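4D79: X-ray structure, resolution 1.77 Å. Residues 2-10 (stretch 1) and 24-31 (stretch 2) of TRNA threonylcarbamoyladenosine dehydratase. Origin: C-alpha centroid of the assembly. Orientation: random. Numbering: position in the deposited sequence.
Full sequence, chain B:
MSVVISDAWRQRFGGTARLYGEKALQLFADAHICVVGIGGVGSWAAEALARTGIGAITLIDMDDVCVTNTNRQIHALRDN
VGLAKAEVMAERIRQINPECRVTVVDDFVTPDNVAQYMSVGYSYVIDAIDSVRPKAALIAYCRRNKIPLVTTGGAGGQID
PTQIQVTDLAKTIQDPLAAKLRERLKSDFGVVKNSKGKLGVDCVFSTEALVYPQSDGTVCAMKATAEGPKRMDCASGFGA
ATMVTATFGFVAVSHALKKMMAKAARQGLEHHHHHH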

ATOM      1  N   SER B   2       1.102 -14.037  25.781  1.00 71.02           N
ATOM      2  CA  SER B   2       1.801 -12.820  26.176  1.00 59.18           C
ATOM      3  C   SER B   2       3.218 -12.832  25.600  1.00 89.80           C
ATOM      4  O   SER B   2       3.914 -13.839  25.681  1.00 56.36           O
ATOM      5  CB  SER B   2       1.826 -12.684  27.696  1.00 61.20           C
ATOM      6  OG  SER B   2       2.534 -11.522  28.087  1.00 89.27           O
ATOM      7  N   VAL B   3       3.604 -11.743  24.940  1.00 32.91           N
ATOM      8  CA  VAL B   3       4.914 -11.608  24.325  1.00 31.41           C
ATOM      9  C   VAL B   3       5.724 -10.603  25.136  1.00 25.86           C
ATOM     10  O   VAL B   3       5.236  -9.505  25.434  1.00 30.49           O
ATOM     11  CB  VAL B   3       4.757 -11.189  22.845  1.00 27.08           C
ATOM     12  CG1 VAL B   3       6.099 -10.848  22.219  1.00 40.26           C
ATOM     13  CG2 VAL B   3       4.104 -12.320  22.075  1.00 50.41           C
ATOM     14  N   VAL B   4       6.950 -10.973  25.487  1.00 27.55           N
ATOM     15  CA  VAL B   4       7.881 -10.063  26.143  1.00 31.06           C
ATOM     16  C   VAL B   4       8.607  -9.306  25.022  1.00 31.20           C
ATOM     17  O   VAL B   4       9.294  -9.908  24.197  1.00 35.72           O
ATOM     18  CB  VAL B   4       8.872 -10.822  27.044  1.00 31.05           C
ATOM     19  CG1 VAL B   4       9.933  -9.851  27.603  1.00 28.72           C
ATOM     20  CG2 VAL B   4       8.143 -11.509  28.182  1.00 40.69           C
ATOM     21  N   ILE B   5       8.492  -7.984  25.011  1.00 20.17           N
ATOM     22  CA  ILE B   5       9.064  -7.178  23.927  1.00 18.85           C
ATOM     23  C   ILE B   5      10.565  -7.031  24.161  1.00 22.96           C
ATOM     24  O   ILE B   5      10.996  -6.599  25.232  1.00 22.11           O
ATOM     25  CB  ILE B   5       8.353  -5.814  23.840  1.00 22.72           C
ATOM     26  CG1 ILE B   5       6.959  -6.034  23.281  1.00 23.05           C
ATOM     27  CG2 ILE B   5       9.127  -4.782  22.957  1.00 20.07           C
ATOM     28  CD1 ILE B   5       6.038  -4.852  23.334  1.00 21.72           C
ATOM     29  N   SER B   6      11.362  -7.513  23.205  1.00 20.41           N
ATOM     30  CA  SER B   6      12.817  -7.456  23.273  1.00 19.24           C
ATOM     31  C   SER B   6      13.371  -6.078  22.866  1.00 23.17           C
ATOM     32  O   SER B   6      12.688  -5.217  22.290  1.00 20.13           O
ATOM     33  CB  SER B   6      13.442  -8.521  22.379  1.00 21.26           C
ATOM     34  OG  SER B   6      13.233  -8.191  21.004  1.00 22.19           O
ATOM     35  N   ASP B   7      14.662  -5.895  23.133  1.00 23.87           N
ATOM     36  CA  ASP B   7      15.314  -4.681  22.661  1.00 17.25           C
ATOM     37  C   ASP B   7      15.312  -4.633  21.145  1.00 26.73           C
ATOM     38  O   ASP B   7      15.093  -3.574  20.566  1.00 19.91           O
ATOM     39  CB  ASP B   7      16.754  -4.603  23.177  1.00 19.09           C
ATOM     40  CG  ASP B   7      16.845  -4.193  24.656  1.00 27.16           C
ATOM     41  OD1 ASP B   7      15.877  -3.646  25.231  1.00 28.50           O
ATOM     42  OD2 ASP B   7      17.931  -4.386  25.232  1.00 27.75           O
ATOM     43  N   ALA B   8      15.497  -5.780  20.489  1.00 21.15           N
ATOM     44  CA  ALA B   8      15.423  -5.828  19.027  1.00 22.39           C
ATOM     45  C   ALA B   8      14.042  -5.436  18.506  1.00 21.63           C
ATOM     46  O   ALA B   8      13.933  -4.722  17.507  1.00 20.18           O
ATOM     47  CB  ALA B   8      15.808  -7.212  18.528  1.00 24.15           C
ATOM     48  N   TRP B   9      12.983  -5.931  19.149  1.00 15.51           N
ATOM     49  CA  TRP B   9      11.624  -5.539  18.814  1.00 20.69           C
ATOM     50  C   TRP B   9      11.441  -4.035  18.928  1.00 21.07           C
ATOM     51  O   TRP B   9      10.786  -3.411  18.073  1.00 16.99           O
ATOM     52  CB  TRP B   9      10.679  -6.275  19.746  1.00 17.87           C
ATOM     53  CG  TRP B   9       9.219  -6.278  19.388  1.00 15.59           C
ATOM     54  CD1 TRP B   9       8.386  -5.223  19.348  1.00 20.40           C
ATOM     55  CD2 TRP B   9       8.447  -7.422  19.070  1.00 17.41           C
ATOM     56  NE1 TRP B   9       7.123  -5.634  19.017  1.00 18.04           N
ATOM     57  CE2 TRP B   9       7.138  -6.989  18.839  1.00 16.69           C
ATOM     58  CE3 TRP B   9       8.735  -8.788  18.971  1.00 21.37           C
ATOM     59  CZ2 TRP B   9       6.113  -7.867  18.492  1.00 22.00           C
ATOM     60  CZ3 TRP B   9       7.726  -9.655  18.648  1.00 28.02           C
ATOM     61  CH2 TRP B   9       6.427  -9.197  18.418  1.00 24.21           C
ATOM     62  N   ARG B  10      11.959  -3.429  19.997  1.00 19.84           N
ATOM     63  CA  ARG B  10      11.841  -1.978  20.095  1.00 21.60           C
ATOM     64  C   ARG B  10      12.642  -1.257  19.007  1.00 21.01           C
ATOM     65  O   ARG B  10      12.276  -0.146  18.622  1.00 22.87           O
ATOM     66  CB  ARG B  10      12.244  -1.474  21.473  1.00 21.54           C
ATOM     67  CG  ARG B  10      11.119  -1.490  22.499  1.00 23.77           C
ATOM     68  CD  ARG B  10      11.554  -0.769  23.789  1.00 25.16           C
ATOM     69  NE  ARG B  10      12.589  -1.555  24.398  1.00 45.57           N
ATOM     70  CZ  ARG B  10      12.368  -2.577  25.211  1.00 59.03           C
ATOM     71  NH1 ARG B  10      11.141  -2.933  25.572  1.00 31.67           N
ATOM     72  NH2 ARG B  10      13.393  -3.238  25.671  1.00 35.99           N
ATOM     73  N   ALA B  24      -0.333   0.425  23.114  1.00 19.73           N
ATOM     74  CA  ALA B  24      -0.628  -0.200  21.845  1.00 22.10           C
ATOM     75  C   ALA B  24       0.497  -1.133  21.400  1.00 17.12           C
ATOM     76  O   ALA B  24       0.232  -2.182  20.806  1.00 18.85           O
ATOM     77  CB  ALA B  24      -0.881   0.878  20.803  1.00 19.92           C
ATOM     78  N   LEU B  25       1.758  -0.741  21.596  1.00 19.83           N
ATOM     79  CA  LEU B  25       2.839  -1.628  21.166  1.00 16.88           C
ATOM     80  C   LEU B  25       2.693  -3.007  21.813  1.00 16.54           C
ATOM     81  O   LEU B  25       2.890  -4.039  21.165  1.00 18.48           O
ATOM     82  CB  LEU B  25       4.200  -1.019  21.497  1.00 18.58           C
ATOM     83  CG  LEU B  25       5.409  -1.775  20.924  1.00 18.73           C
ATOM     84  CD1 LEU B  25       5.554  -1.550  19.409  1.00 20.58           C
ATOM     85  CD2 LEU B  25       6.714  -1.366  21.643  1.00 20.32           C
ATOM     86  N   GLN B  26       2.392  -3.034  23.095  1.00 16.70           N
ATOM     87  CA  GLN B  26       2.214  -4.307  23.785  1.00 18.65           C
ATOM     88  C   GLN B  26       0.930  -5.004  23.339  1.00 19.46           C
ATOM     89  O   GLN B  26       0.909  -6.229  23.174  1.00 19.58           O
ATOM     90  CB  GLN B  26       2.227  -4.100  25.303  1.00 18.54           C
ATOM     91  CG  GLN B  26       2.107  -5.398  26.065  1.00 19.74           C
ATOM     92  CD  GLN B  26       3.327  -6.264  25.983  1.00 26.91           C
ATOM     93  OE1 GLN B  26       4.376  -5.968  26.577  1.00 25.79           O
ATOM     94  NE2 GLN B  26       3.242  -7.293  25.174  1.00 23.78           N
ATOM     95  N   LEU B  27      -0.146  -4.242  23.128  1.00 18.94           N
ATOM     96  CA  LEU B  27      -1.386  -4.834  22.622  1.00 22.88           C
ATOM     97  C   LEU B  27      -1.141  -5.553  21.303  1.00 18.94           C
ATOM     98  O   LEU B  27      -1.638  -6.661  21.089  1.00 20.19           O
ATOM     99  CB  LEU B  27      -2.451  -3.748  22.428  1.00 21.23           C
ATOM    100  CG  LEU B  27      -3.824  -4.186  21.913  1.00 25.69           C
ATOM    101  CD1 LEU B  27      -4.569  -5.008  22.985  1.00 33.99           C
ATOM    102  CD2 LEU B  27      -4.626  -2.959  21.511  1.00 27.84           C
ATOM    103  N   PHE B  28      -0.421  -4.891  20.380  1.00 17.23           N
ATOM    104  CA  PHE B  28      -0.103  -5.491  19.097  1.00 16.55           C
ATOM    105  C   PHE B  28       0.783  -6.723  19.267  1.00 15.70           C
ATOM    106  O   PHE B  28       0.573  -7.756  18.595  1.00 18.42           O
ATOM    107  CB  PHE B  28       0.578  -4.470  18.160  1.00 20.89           C
ATOM    108  CG  PHE B  28      -0.253  -3.230  17.835  1.00 18.07           C
ATOM    109  CD1 PHE B  28      -1.608  -3.163  18.100  1.00 19.31           C
ATOM    110  CD2 PHE B  28       0.359  -2.108  17.237  1.00 23.70           C
ATOM    111  CE1 PHE B  28      -2.344  -2.005  17.779  1.00 18.58           C
ATOM    112  CE2 PHE B  28      -0.384  -0.967  16.923  1.00 22.47           C
ATOM    113  CZ  PHE B  28      -1.731  -0.924  17.198  1.00 20.93           C
ATOM    114  N   ALA B  29       1.792  -6.639  20.132  1.00 16.41           N
ATOM    115  CA  ALA B  29       2.687  -7.783  20.307  1.00 17.62           C
ATOM    116  C   ALA B  29       1.938  -9.006  20.850  1.00 18.17           C
ATOM    117  O   ALA B  29       2.288 -10.150  20.539  1.00 19.11           O
ATOM    118  CB  ALA B  29       3.845  -7.414  21.230  1.00 19.91           C
ATOM    119  N   ASP B  30       0.913  -8.775  21.648  1.00 18.50           N
ATOM    120  CA  ASP B  30       0.110  -9.821  22.271  1.00 18.02           C
ATOM    121  C   ASP B  30      -1.006 -10.315  21.359  1.00 24.87           C
ATOM    122  O   ASP B  30      -1.696 -11.290  21.707  1.00 21.63           O
ATOM    123  CB  ASP B  30      -0.539  -9.290  23.547  1.00 20.71           C
ATOM    124  CG  ASP B  30       0.424  -9.098  24.675  1.00 48.98           C
ATOM    125  OD1 ASP B  30       1.474  -9.730  24.640  1.00 25.67           O
ATOM    126  OD2 ASP B  30       0.080  -8.407  25.655  1.00 31.30           O
ATOM    127  N   ALA B  31      -1.197  -9.676  20.208  1.00 19.61           N
ATOM    128  CA  ALA B  31      -2.335  -9.989  19.349  1.00 16.97           C
ATOM    129  C   ALA B  31      -2.019 -11.153  18.434  1.00 22.52           C
ATOM    130  O   ALA B  31      -0.869 -11.415  18.084  1.00 20.37           O
ATOM    131  CB  ALA B  31      -2.751  -8.782  18.515  1.00 18.99           C
TER
HETATM  132  O   HOH W   1      -1.428 -12.797  23.991  1.00 48.70           O
HETATM  133  O   HOH W   2       6.928  -6.805  27.070  1.00 25.54           O
HETATM  134  O   HOH W   3       4.450  -4.609  18.841  1.00 24.25           O

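What fastens the extended start of the chain to the second stretch? Two direct hydrogen bonds grip the backbone of Val3 from both its amide and its carbonyl. Val3 N donates to Asp30 OD1 at 2.9 Å and is nearly straight, with an angle of 170° at the hydrogen; Gln26 NE2 donates to Val3 O at 3.0 Å. Asp30 and Gln26 both leave their CA atoms sideways, yet the polar ends of both side chains come nearer to the extended segment. A weak bond from Gln26 NE2 to Asp30 OD1, 3.1 Å, ties the two together.

How does water extend this polar contact? Three waters bridge the stretches. The O atom of HOH 2 accepts from Ile5 N (2.8 Å) and donates to Gln26 OE1 (2.7 Å), so the Gln26 amide serves Val3 directly and Ile5 through water. The O atom of HOH 3 accepts from Trp9 NE1 and donates to Leu25 O, both at 2.9 Å, giving the indole nitrogen a partner beside the helix. The O atom of HOH 1 donates to Asp30 O at 2.7 Å but accepts only weakly from Ser2 N, at 3.3 Å, where Ser2 is poorly ordered.

What fills the space between the polar links? Val3, Ile5 and Trp9 all point toward the second stretch and converge on Ala29, whose small methyl lets them come close. Trp9 CZ2 lies 3.6 Å from Ala29 CB, Ile5 CD1 4.0 Å from Ala29 CB, and Val3 CB 4.2 Å from Ala29 CB. Ile5 CD1 also meets Leu25 CD2 at 3.9 Å, while Leu25 CD1 sits at the edge of the indole. The contact buries 381 Å², both sides summed; Ala29, Ile5 and Leu25 have the largest areas covered by the other stretch (65, 63 and 57 Å²), and their apolar side chains suit this packing.

How is the backbone of Trp9 held? It lies in the first turn of a helix capped by Ser6: Trp9 N donates to Ser6 OG at 2.9 Å.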